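Local coordinates for endo-pectate lyase (Erwinia chrysanthemi, PDB 3B4N), which probably depolymerises polygalacturonate and methylated pectins by calcium-dependent eliminative cleavage within the chain, at residues V49-T54 and F73-T78; N232-V237 and F265-S270; D256-G261 and V315-G320. All coordinates share one frame; numbering follows the deposited sequence.

Interaction 1: residues V49-T54 and F73-T78; sequences VYRGTT and FKDADT
Arg51 and Val49, neighbours on one side of strand 44-52, reach across to Asp75 and Phe73 on strand 72-75, joining the two antiparallel sheets of a seven-stranded sandwich whose strand order is that of a fibronectin type III domain. Deeper in the sandwich, Val49 lays CG2 over one face of the Phe73 ring, a CH-pi contact 4.1 Å from CG2 to the ring centroid. A branched aliphatic residue and a flat ring suit this interior, where Leu35 and Ile63 also pack on Val49.

Arg51 spans the gap nearer the rim. Its CB points toward the other sheet, and CG stands anti to the backbone N (chi1 -172°). CD is the first atom to come close, 3.4 Å from Asp75 OD1. There the chain bends at chi3 (75°), which places NE, 4.0 Å from Asp75 OD1. NH1 makes the salt bridge: 2.7 Å to Asp75 OD1, meeting the syn lone pair with the two planes nearly coplanar. The same NH1 donates a weak bond to Asp77 O at 3.1 Å, and Thr78 CG2 is 3.8 Å from NH1. NH2 donates weakly to a water, which in turn donates to Asp77 O.

Aspartate suits position 75 because both oxygens are used. Asp75 is buried, and its OD1 is also hydrogen-bonded to Tyr86 OH, whose strand belongs to the sheet of Arg51. OD2 closes an Asx turn, accepting from Asp77 N at 3.0 Å, with that N-H arriving from above the carboxylate plane.

Interaction 2: residues N232-V237 and F265-S270; sequences NSTTVV and FLTVTS
Val237 packs against Leu266 and Val268 on the inward side of two parallel strands, 233-238 and 264-268, which belong to adjacent coils of the right-handed parallel beta-helix. Five backbone hydrogen bonds join them, running in register from Phe265 N to Ser233 O through to Thr269 N to Val237 O (2.9 Å, the straightest at 173°).

The inner face is the enclosed one: Thr235, Val237, Leu266 and Val268 are all buried. Val237 CB lies 4.1 Å from Val268 CG2, and its CG2 lies 4.3 Å from Leu266 CD1. In Leu266, chi2 (69°) places CD1 within 3.5 Å of Thr235 O. Thr235 has its OG1 satisfied by a hydrogen bond to Asn199 ND2.

The outer face, carrying Thr234, Val236, Phe265 and Thr267, is partly exposed. Thr234 CG2 crosses diagonally to Thr267 OG1 at 3.7 Å, while its OG1 sits 3.8 Å from Phe265 CB. Beta-branched residues suit the extended backbone, and threonine tolerates the partly exposed face.

Strand 203-207 pairs with the other edge of strand 233-238, strand 290-298 pairs with 264-268 on its other edge, and Leu226 and Trp251, from strands 224-228 and 246-253, meet the inner face.

Interaction 3: residues D256-G261 and V315-G320; sequences DCSNNG and VVKGQG
Lys317 and Cys257 join two surface turns through their backbones: the contact is between irregular loops, one following strand 246-253 and the other strand 309-313, both strands of the same face of the beta-helix. Lys317 N donates to Cys257 O at 3.0 Å, approaching from above the carbonyl plane. That oxygen also takes a weak bond from Asn260 N within its own turn, so two donors share it. Asp256 CA makes a CA-H...O contact to Val315 O at 3.3 Å.

Side chains fill in around this bond. Lys317 runs its aliphatic part over the first turn: CB touches Asp256 O at 3.3 Å, and a bend (chi3 77°) brings CE to 3.3 Å from Ser258 OG, while the ammonium end leads away. A lysine suits this exposed surface, since its methylenes can cover backbone and its charge can reach water. On the more buried side, Asn260 CB sits 3.2 Å from Val315 O, and Val316 CG2 comes to 3.8 Å from Asn260 O. Tyr287 packs against both Asn260 and Val316.

The Cys257 side chain, about 10 Å from a bound zinc ion, forms a disulfide with Cys254. Both segments contain type II beta turns, Cys257 to Asn260 and Val316 to Gln319. Their third positions need positive phi, which Asn259 tolerates and Gly318 readily adopts. Such loops join the strands of the right-handed parallel beta-helix.

How the interactions relate
Interaction 1 comes first along the chain and belongs to the N-terminal sandwich, while interactions 2 and 3 belong to the beta-helix of the pectate lyase family. The centres of interactions 1 and 2 are about 31 Å apart and those of 1 and 3 about 48 Å apart, in each case on opposite sides of the chain's centre. The centres of interactions 2 and 3 are about 22 Å apart, and their segments alternate in sequence: residues 256-261 fall between the two strands of interaction 2 and lead into the second of them. One contact thus pairs strands of neighbouring coils, the other joins loops two coils apart that leave a different face.

Interaction 1: residues V49-T54 and F73-T78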
ATOM      1  N   VAL A  49      19.022   7.706  -3.341  1.00  9.47           N
ATOM      2  CA  VAL A  49      18.523   7.311  -4.650  1.00  9.14           C
ATOM      3  C   VAL A  49      19.495   7.823  -5.699  1.00  9.35           C
ATOM      4  O   VAL A  49      19.882   8.986  -5.677  1.00  9.74           O
ATOM      5  CB  VAL A  49      17.130   7.910  -4.940  1.00 10.08           C
ATOM      6  CG1 VAL A  49      16.593   7.371  -6.262  1.00  9.21           C
ATOM      7  CG2 VAL A  49      16.174   7.582  -3.800  1.00 11.56           C
ATOM      8  N   TYR A  50      19.892   6.934  -6.605  1.00  8.72           N
ATOM      9  CA  TYR A  50      20.810   7.271  -7.690  1.00  8.96           C
ATOM     10  C   TYR A  50      20.102   7.083  -9.025  1.00  9.97           C
ATOM     11  O   TYR A  50      19.246   6.211  -9.179  1.00 10.22           O
ATOM     12  CB  TYR A  50      22.050   6.380  -7.627  1.00  9.07           C
ATOM     13  CG  TYR A  50      22.956   6.731  -6.480  1.00 10.06           C
ATOM     14  CD1 TYR A  50      24.006   7.635  -6.652  1.00  9.90           C
ATOM     15  CD2 TYR A  50      22.728   6.212  -5.206  1.00 10.66           C
ATOM     16  CE1 TYR A  50      24.805   8.019  -5.587  1.00  9.85           C
ATOM     17  CE2 TYR A  50      23.525   6.590  -4.126  1.00 10.56           C
ATOM     18  CZ  TYR A  50      24.559   7.496  -4.326  1.00 10.52           C
ATOM     19  OH  TYR A  50      25.332   7.901  -3.261  1.00 13.33           O
ATOM     20  N   ARG A  51      20.476   7.904  -9.999  1.00  8.79           N
ATOM     21  CA  ARG A  51      19.866   7.842 -11.318  1.00  9.02           C
ATOM     22  C   ARG A  51      20.899   8.138 -12.397  1.00  9.14           C
ATOM     23  O   ARG A  51      21.863   8.861 -12.157  1.00 10.43           O
ATOM     24  CB  ARG A  51      18.741   8.876 -11.412  1.00 10.78           C
ATOM     25  CG  ARG A  51      17.890   8.780 -12.675  1.00 10.40           C
ATOM     26  CD  ARG A  51      16.893   9.931 -12.742  1.00 12.41           C
ATOM     27  NE  ARG A  51      17.559  11.179 -13.106  1.00 13.09           N
ATOM     28  CZ  ARG A  51      17.032  12.386 -12.956  1.00 17.45           C
ATOM     29  NH1 ARG A  51      15.814  12.526 -12.444  1.00 17.97           N
ATOM     30  NH2 ARG A  51      17.733  13.459 -13.302  1.00 19.32           N
ATOM     31  N   GLY A  52      20.679   7.566 -13.575  1.00 10.11           N
ATOM     32  CA  GLY A  52      21.558   7.810 -14.704  1.00 10.43           C
ATOM     33  C   GLY A  52      20.758   7.689 -15.985  1.00 11.18           C
ATOM     34  O   GLY A  52      19.654   7.152 -15.973  1.00 11.66           O
ATOM     35  N   THR A  53      21.295   8.206 -17.090  1.00 12.31           N
ATOM     36  CA  THR A  53      20.602   8.096 -18.368  1.00 13.54           C
ATOM     37  C   THR A  53      21.130   6.906 -19.162  1.00 14.29           C
ATOM     38  O   THR A  53      20.707   6.671 -20.298  1.00 15.07           O
ATOM     39  CB  THR A  53      20.724   9.381 -19.216  1.00 13.92           C
ATOM     40  OG1 THR A  53      22.101   9.754 -19.325  1.00 17.20           O
ATOM     41  CG2 THR A  53      19.927  10.515 -18.589  1.00 16.18           C
ATOM     42  N   THR A  54      22.059   6.164 -18.557  1.00 14.61           N
ATOM     43  CA  THR A  54      22.601   4.951 -19.165  1.00 14.51           C
ATOM     44  C   THR A  54      22.639   3.878 -18.080  1.00 13.60           C
ATOM     45  O   THR A  54      22.476   4.173 -16.893  1.00 13.55           O
ATOM     46  CB  THR A  54      24.029   5.132 -19.751  1.00 15.28           C
ATOM     47  OG1 THR A  54      25.000   5.127 -18.701  1.00 16.95           O
ATOM     48  CG2 THR A  54      24.121   6.435 -20.536  1.00 15.45           C
ATOM     49  N   PHE A  73       9.792   6.270  -3.215  1.00  9.85           N
ATOM     50  CA  PHE A  73      10.308   7.555  -3.671  1.00  9.82           C
ATOM     51  C   PHE A  73       9.668   7.889  -5.008  1.00  9.49           C
ATOM     52  O   PHE A  73       9.327   6.997  -5.778  1.00 10.84           O
ATOM     53  CB  PHE A  73      11.827   7.485  -3.862  1.00 10.06           C
ATOM     54  CG  PHE A  73      12.433   8.761  -4.368  1.00 10.72           C
ATOM     55  CD1 PHE A  73      12.531   9.866  -3.533  1.00 12.28           C
ATOM     56  CD2 PHE A  73      12.894   8.861  -5.678  1.00 11.56           C
ATOM     57  CE1 PHE A  73      13.079  11.059  -3.983  1.00 11.14           C
ATOM     58  CE2 PHE A  73      13.449  10.060  -6.145  1.00 12.94           C
ATOM     59  CZ  PHE A  73      13.540  11.155  -5.297  1.00 11.89           C
ATOM     60  N   LYS A  74       9.479   9.172  -5.270  1.00 10.26           N
ATOM     61  CA  LYS A  74       8.932   9.575  -6.555  1.00 10.74           C
ATOM     62  C   LYS A  74       9.855  10.587  -7.219  1.00 11.83           C
ATOM     63  O   LYS A  74      10.328  11.528  -6.585  1.00 12.48           O
ATOM     64  CB  LYS A  74       7.520  10.146  -6.404  1.00 15.25           C
ATOM     65  CG  LYS A  74       7.418  11.460  -5.688  1.00 18.20           C
ATOM     66  CD  LYS A  74       5.957  11.913  -5.664  1.00 21.17           C
ATOM     67  CE  LYS A  74       5.804  13.280  -5.022  1.00 24.05           C
ATOM     68  NZ  LYS A  74       6.304  13.299  -3.620  1.00 27.05           N
ATOM     69  N   ASP A  75      10.136  10.349  -8.495  1.00 11.90           N
ATOM     70  CA  ASP A  75      10.983  11.231  -9.286  1.00 11.18           C
ATOM     71  C   ASP A  75      10.151  11.822 -10.417  1.00 11.63           C
ATOM     72  O   ASP A  75       9.760  11.112 -11.341  1.00 11.95           O
ATOM     73  CB  ASP A  75      12.167  10.459  -9.879  1.00 12.69           C
ATOM     74  CG  ASP A  75      13.078  11.346 -10.710  1.00 14.62           C
ATOM     75  OD1 ASP A  75      13.888  10.812 -11.490  1.00 13.64           O
ATOM     76  OD2 ASP A  75      12.987  12.580 -10.575  1.00 12.36           O
ATOM     77  N   ALA A  76       9.878  13.122 -10.332  1.00 12.91           N
ATOM     78  CA  ALA A  76       9.096  13.817 -11.349  1.00 15.47           C
ATOM     79  C   ALA A  76       9.966  14.753 -12.173  1.00 16.77           C
ATOM     80  O   ALA A  76       9.453  15.566 -12.941  1.00 19.29           O
ATOM     81  CB  ALA A  76       7.980  14.618 -10.690  1.00 16.39           C
ATOM     82  N   ASP A  77      11.281  14.626 -12.027  1.00 17.59           N
ATOM     83  CA  ASP A  77      12.219  15.495 -12.732  1.00 20.30           C
ATOM     84  C   ASP A  77      12.931  14.799 -13.889  1.00 21.23           C
ATOM     85  O   ASP A  77      14.163  14.725 -13.910  1.00 22.48           O
ATOM     86  CB  ASP A  77      13.258  16.021 -11.735  1.00 22.10           C
ATOM     87  CG  ASP A  77      14.181  17.057 -12.340  1.00 25.90           C
ATOM     88  OD1 ASP A  77      15.287  17.250 -11.793  1.00 27.61           O
ATOM     89  OD2 ASP A  77      13.800  17.685 -13.352  1.00 29.20           O
ATOM     90  N   THR A  78      12.165  14.280 -14.840  1.00 21.95           N
ATOM     91  CA  THR A  78      12.756  13.605 -15.993  1.00 23.67           C
ATOM     92  C   THR A  78      12.246  14.185 -17.307  1.00 23.95           C
ATOM     93  O   THR A  78      11.184  14.799 -17.351  1.00 25.16           O
ATOM     94  CB  THR A  78      12.450  12.094 -15.991  1.00 23.56           C
ATOM     95  OG1 THR A  78      11.034  11.893 -16.070  1.00 25.05           O
ATOM     96  CG2 THR A  78      12.994  11.438 -14.728  1.00 24.58           C
TER
HETATM   97  O   HOH W   1      16.438  15.838 -15.260  1.00 32.50           O

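Interaction 2: residues N232-V237 and F265-S270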
ATOM      1  N   ASN A 232     -10.580  -8.421  16.349  1.00 11.32           N
ATOM      2  CA  ASN A 232      -9.490  -8.464  17.329  1.00 12.86           C
ATOM      3  C   ASN A 232      -8.207  -8.503  16.506  1.00 12.73           C
ATOM      4  O   ASN A 232      -7.264  -9.233  16.824  1.00 13.57           O
ATOM      5  CB  ASN A 232      -9.602  -9.737  18.183  1.00 14.68           C
ATOM      6  CG  ASN A 232     -10.991  -9.927  18.769  1.00 16.64           C
ATOM      7  OD1 ASN A 232     -11.437  -9.139  19.590  1.00 21.30           O
ATOM      8  ND2 ASN A 232     -11.679 -10.971  18.336  1.00 19.66           N
ATOM      9  N   SER A 233      -8.181  -7.693  15.451  1.00 10.90           N
ATOM     10  CA  SER A 233      -7.067  -7.683  14.519  1.00 10.51           C
ATOM     11  C   SER A 233      -6.692  -6.285  14.065  1.00  9.98           C
ATOM     12  O   SER A 233      -7.492  -5.353  14.149  1.00  9.94           O
ATOM     13  CB  SER A 233      -7.437  -8.527  13.309  1.00 10.75           C
ATOM     14  OG  SER A 233      -8.691  -8.111  12.806  1.00  9.80           O
ATOM     15  N   THR A 234      -5.490  -6.170  13.516  1.00  9.50           N
ATOM     16  CA  THR A 234      -4.951  -4.883  13.113  1.00  9.43           C
ATOM     17  C   THR A 234      -4.352  -4.856  11.722  1.00  8.54           C
ATOM     18  O   THR A 234      -3.709  -5.817  11.305  1.00  8.60           O
ATOM     19  CB  THR A 234      -3.805  -4.484  14.074  1.00  8.97           C
ATOM     20  OG1 THR A 234      -4.252  -4.646  15.428  1.00 11.23           O
ATOM     21  CG2 THR A 234      -3.357  -3.040  13.849  1.00 11.30           C
ATOM     22  N   THR A 235      -4.577  -3.752  11.011  1.00  8.13           N
ATOM     23  CA  THR A 235      -3.954  -3.526   9.714  1.00  7.94           C
ATOM     24  C   THR A 235      -2.981  -2.375   9.980  1.00  7.64           C
ATOM     25  O   THR A 235      -3.369  -1.334  10.520  1.00  8.64           O
ATOM     26  CB  THR A 235      -4.963  -3.128   8.630  1.00  7.73           C
ATOM     27  OG1 THR A 235      -5.838  -4.237   8.380  1.00  8.21           O
ATOM     28  CG2 THR A 235      -4.234  -2.771   7.328  1.00  7.87           C
ATOM     29  N   VAL A 236      -1.714  -2.589   9.628  1.00  9.12           N
ATOM     30  CA  VAL A 236      -0.649  -1.611   9.845  1.00  8.61           C
ATOM     31  C   VAL A 236      -0.136  -1.113   8.496  1.00  8.63           C
ATOM     32  O   VAL A 236       0.079  -1.909   7.587  1.00  8.82           O
ATOM     33  CB  VAL A 236       0.517  -2.262  10.629  1.00  9.87           C
ATOM     34  CG1 VAL A 236       1.625  -1.239  10.899  1.00  8.77           C
ATOM     35  CG2 VAL A 236      -0.003  -2.845  11.936  1.00 10.66           C
ATOM     36  N   VAL A 237       0.048   0.202   8.375  1.00  7.63           N
ATOM     37  CA  VAL A 237       0.539   0.804   7.138  1.00  8.37           C
ATOM     38  C   VAL A 237       1.742   1.684   7.450  1.00  7.54           C
ATOM     39  O   VAL A 237       1.623   2.679   8.171  1.00  8.12           O
ATOM     40  CB  VAL A 237      -0.551   1.666   6.463  1.00  8.28           C
ATOM     41  CG1 VAL A 237       0.001   2.289   5.169  1.00 10.43           C
ATOM     42  CG2 VAL A 237      -1.789   0.815   6.168  1.00  9.35           C
ATOM     43  N   PHE A 265      -8.763  -2.750  14.033  1.00  8.42           N
ATOM     44  CA  PHE A 265      -7.856  -1.637  14.207  1.00  7.91           C
ATOM     45  C   PHE A 265      -7.028  -1.301  12.997  1.00  6.85           C
ATOM     46  O   PHE A 265      -6.639  -2.178  12.230  1.00  7.92           O
ATOM     47  CB  PHE A 265      -6.903  -1.913  15.369  1.00  8.52           C
ATOM     48  CG  PHE A 265      -7.595  -2.243  16.652  1.00  9.99           C
ATOM     49  CD1 PHE A 265      -7.663  -3.556  17.099  1.00 12.17           C
ATOM     50  CD2 PHE A 265      -8.171  -1.236  17.418  1.00 10.58           C
ATOM     51  CE1 PHE A 265      -8.297  -3.865  18.304  1.00 12.61           C
ATOM     52  CE2 PHE A 265      -8.804  -1.535  18.619  1.00 11.27           C
ATOM     53  CZ  PHE A 265      -8.865  -2.850  19.062  1.00 12.98           C
ATOM     54  N   LEU A 266      -6.771  -0.014  12.833  1.00  7.71           N
ATOM     55  CA  LEU A 266      -5.912   0.463  11.764  1.00  7.55           C
ATOM     56  C   LEU A 266      -4.815   1.292  12.426  1.00  8.62           C
ATOM     57  O   LEU A 266      -5.093   2.136  13.283  1.00 11.17           O
ATOM     58  CB  LEU A 266      -6.677   1.341  10.773  1.00  9.14           C
ATOM     59  CG  LEU A 266      -5.776   2.087   9.776  1.00  9.62           C
ATOM     60  CD1 LEU A 266      -5.145   1.086   8.807  1.00 10.89           C
ATOM     61  CD2 LEU A 266      -6.585   3.135   9.022  1.00  9.71           C
ATOM     62  N   THR A 267      -3.572   1.034  12.044  1.00  8.29           N
ATOM     63  CA  THR A 267      -2.433   1.795  12.548  1.00  9.83           C
ATOM     64  C   THR A 267      -1.662   2.293  11.337  1.00  9.30           C
ATOM     65  O   THR A 267      -1.030   1.501  10.643  1.00  9.88           O
ATOM     66  CB  THR A 267      -1.475   0.930  13.382  1.00 12.26           C
ATOM     67  OG1 THR A 267      -2.177   0.381  14.501  1.00 14.77           O
ATOM     68  CG2 THR A 267      -0.301   1.773  13.895  1.00 13.32           C
ATOM     69  N   VAL A 268      -1.746   3.591  11.065  1.00  9.12           N
ATOM     70  CA  VAL A 268      -1.007   4.189   9.962  1.00  8.93           C
ATOM     71  C   VAL A 268       0.098   5.056  10.556  1.00  8.75           C
ATOM     72  O   VAL A 268      -0.174   5.945  11.369  1.00  9.93           O
ATOM     73  CB  VAL A 268      -1.899   5.094   9.074  1.00  8.97           C
ATOM     74  CG1 VAL A 268      -1.046   5.775   7.996  1.00  9.98           C
ATOM     75  CG2 VAL A 268      -2.990   4.276   8.419  1.00 10.24           C
ATOM     76  N   THR A 269       1.340   4.809  10.152  1.00  8.99           N
ATOM     77  CA  THR A 269       2.457   5.611  10.643  1.00  9.34           C
ATOM     78  C   THR A 269       3.167   6.363   9.519  1.00  9.46           C
ATOM     79  O   THR A 269       3.878   7.324   9.779  1.00 10.01           O
ATOM     80  CB  THR A 269       3.510   4.765  11.372  1.00 10.61           C
ATOM     81  OG1 THR A 269       4.092   3.839  10.449  1.00 12.41           O
ATOM     82  CG2 THR A 269       2.887   4.006  12.542  1.00 12.58           C
ATOM     83  N   SER A 270       2.993   5.920   8.279  1.00  8.63           N
ATOM     84  CA  SER A 270       3.621   6.581   7.137  1.00  8.37           C
ATOM     85  C   SER A 270       2.978   6.136   5.830  1.00  8.81           C
ATOM     86  O   SER A 270       3.086   4.966   5.434  1.00  9.13           O
ATOM     87  CB  SER A 270       5.119   6.271   7.102  1.00  9.48           C
ATOM     88  OG  SER A 270       5.738   6.907   5.992  1.00 13.34           O
TER

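Interaction 3: residues D256-G261 and V315-G320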
ATOM      1  N   ASP A 256     -20.871  -4.169   6.538  1.00 16.46           N
ATOM      2  CA  ASP A 256     -22.044  -5.044   6.577  1.00 19.44           C
ATOM      3  C   ASP A 256     -21.753  -6.524   6.335  1.00 20.09           C
ATOM      4  O   ASP A 256     -22.574  -7.229   5.750  1.00 20.84           O
ATOM      5  CB  ASP A 256     -23.043  -4.571   5.523  1.00 22.95           C
ATOM      6  CG  ASP A 256     -22.444  -4.565   4.125  1.00 24.65           C
ATOM      7  OD1 ASP A 256     -21.371  -5.180   3.939  1.00 26.35           O
ATOM      8  OD2 ASP A 256     -23.040  -3.954   3.212  1.00 28.73           O
ATOM      9  N   CYS A 257     -20.592  -6.990   6.775  1.00 21.43           N
ATOM     10  CA  CYS A 257     -20.201  -8.388   6.599  1.00 21.53           C
ATOM     11  C   CYS A 257     -21.156  -9.385   7.259  1.00 21.25           C
ATOM     12  O   CYS A 257     -21.881  -9.045   8.194  1.00 19.71           O
ATOM     13  CB  CYS A 257     -18.791  -8.606   7.181  1.00 22.38           C
ATOM     14  SG  CYS A 257     -17.428  -8.302   6.012  1.00 26.08           S
ATOM     15  N   SER A 258     -21.171 -10.615   6.751  1.00 20.57           N
ATOM     16  CA  SER A 258     -21.968 -11.650   7.386  1.00 22.28           C
ATOM     17  C   SER A 258     -21.134 -11.868   8.644  1.00 22.07           C
ATOM     18  O   SER A 258     -19.902 -11.800   8.585  1.00 22.85           O
ATOM     19  CB  SER A 258     -21.983 -12.937   6.554  1.00 21.55           C
ATOM     20  OG  SER A 258     -22.699 -12.771   5.342  1.00 22.96           O
ATOM     21  N   ASN A 259     -21.787 -12.107   9.774  1.00 23.11           N
ATOM     22  CA  ASN A 259     -21.078 -12.315  11.030  1.00 22.88           C
ATOM     23  C   ASN A 259     -20.160 -11.132  11.346  1.00 21.61           C
ATOM     24  O   ASN A 259     -19.056 -11.308  11.866  1.00 20.99           O
ATOM     25  CB  ASN A 259     -20.259 -13.608  10.963  1.00 26.21           C
ATOM     26  CG  ASN A 259     -19.599 -13.946  12.284  1.00 28.72           C
ATOM     27  OD1 ASN A 259     -20.246 -13.933  13.332  1.00 30.95           O
ATOM     28  ND2 ASN A 259     -18.306 -14.258  12.242  1.00 30.71           N
ATOM     29  N   ASN A 260     -20.630  -9.927  11.036  1.00 18.94           N
ATOM     30  CA  ASN A 260     -19.867  -8.701  11.284  1.00 17.03           C
ATOM     31  C   ASN A 260     -19.701  -8.441  12.782  1.00 15.87           C
ATOM     32  O   ASN A 260     -20.440  -8.973  13.619  1.00 16.92           O
ATOM     33  CB  ASN A 260     -20.583  -7.504  10.635  1.00 15.45           C
ATOM     34  CG  ASN A 260     -19.642  -6.349  10.307  1.00 17.04           C
ATOM     35  OD1 ASN A 260     -20.085  -5.287   9.856  1.00 16.69           O
ATOM     36  ND2 ASN A 260     -18.348  -6.553  10.514  1.00 12.29           N
ATOM     37  N   GLY A 261     -18.728  -7.602  13.114  1.00 14.66           N
ATOM     38  CA  GLY A 261     -18.460  -7.266  14.495  1.00 13.39           C
ATOM     39  C   GLY A 261     -17.082  -6.640  14.583  1.00 13.49           C
ATOM     40  O   GLY A 261     -16.510  -6.279  13.553  1.00 13.75           O
ATOM     41  N   VAL A 315     -23.099  -3.127  10.766  1.00 13.23           N
ATOM     42  CA  VAL A 315     -24.202  -4.055  10.991  1.00 13.63           C
ATOM     43  C   VAL A 315     -23.868  -5.445  10.482  1.00 15.09           C
ATOM     44  O   VAL A 315     -22.943  -5.628   9.692  1.00 13.87           O
ATOM     45  CB  VAL A 315     -25.503  -3.611  10.264  1.00 14.11           C
ATOM     46  CG1 VAL A 315     -25.937  -2.241  10.739  1.00 14.60           C
ATOM     47  CG2 VAL A 315     -25.290  -3.617   8.758  1.00 16.38           C
ATOM     48  N   VAL A 316     -24.625  -6.428  10.956  1.00 14.72           N
ATOM     49  CA  VAL A 316     -24.463  -7.800  10.498  1.00 15.76           C
ATOM     50  C   VAL A 316     -25.340  -7.857   9.247  1.00 16.76           C
ATOM     51  O   VAL A 316     -26.444  -7.310   9.247  1.00 17.14           O
ATOM     52  CB  VAL A 316     -24.983  -8.798  11.551  1.00 16.32           C
ATOM     53  CG1 VAL A 316     -24.984 -10.207  10.976  1.00 17.08           C
ATOM     54  CG2 VAL A 316     -24.104  -8.741  12.799  1.00 16.45           C
ATOM     55  N   LYS A 317     -24.853  -8.495   8.184  1.00 17.42           N
ATOM     56  CA  LYS A 317     -25.609  -8.565   6.937  1.00 19.35           C
ATOM     57  C   LYS A 317     -27.061  -8.974   7.159  1.00 20.58           C
ATOM     58  O   LYS A 317     -27.338  -9.993   7.796  1.00 20.49           O
ATOM     59  CB  LYS A 317     -24.962  -9.547   5.957  1.00 22.13           C
ATOM     60  CG  LYS A 317     -25.538  -9.438   4.546  1.00 25.60           C
ATOM     61  CD  LYS A 317     -24.921 -10.447   3.585  1.00 29.38           C
ATOM     62  CE  LYS A 317     -25.487 -11.843   3.797  1.00 31.74           C
ATOM     63  NZ  LYS A 317     -26.942 -11.929   3.454  1.00 32.83           N
ATOM     64  N   GLY A 318     -27.978  -8.167   6.631  1.00 21.57           N
ATOM     65  CA  GLY A 318     -29.396  -8.455   6.763  1.00 23.64           C
ATOM     66  C   GLY A 318     -30.017  -8.094   8.099  1.00 25.16           C
ATOM     67  O   GLY A 318     -31.218  -8.285   8.297  1.00 25.45           O
ATOM     68  N   GLN A 319     -29.218  -7.570   9.022  1.00 24.70           N
ATOM     69  CA  GLN A 319     -29.739  -7.205  10.332  1.00 26.37           C
ATOM     70  C   GLN A 319     -29.568  -5.717  10.606  1.00 26.68           C
ATOM     71  O   GLN A 319     -28.908  -5.320  11.567  1.00 29.25           O
ATOM     72  CB  GLN A 319     -29.045  -8.024  11.427  1.00 27.78           C
ATOM     73  CG  GLN A 319     -29.112  -9.527  11.203  1.00 30.73           C
ATOM     74  CD  GLN A 319     -28.563 -10.323  12.373  1.00 33.81           C
ATOM     75  OE1 GLN A 319     -27.446 -10.083  12.832  1.00 36.02           O
ATOM     76  NE2 GLN A 319     -29.345 -11.282  12.857  1.00 35.37           N
ATOM     77  N   GLY A 320     -30.161  -4.893   9.752  1.00 26.47           N
ATOM     78  CA  GLY A 320     -30.062  -3.459   9.941  1.00 24.60           C
ATOM     79  C   GLY A 320     -29.359  -2.730   8.813  1.00 22.75           C
ATOM     80  O   GLY A 320     -28.839  -3.341   7.880  1.00 22.27           O
TER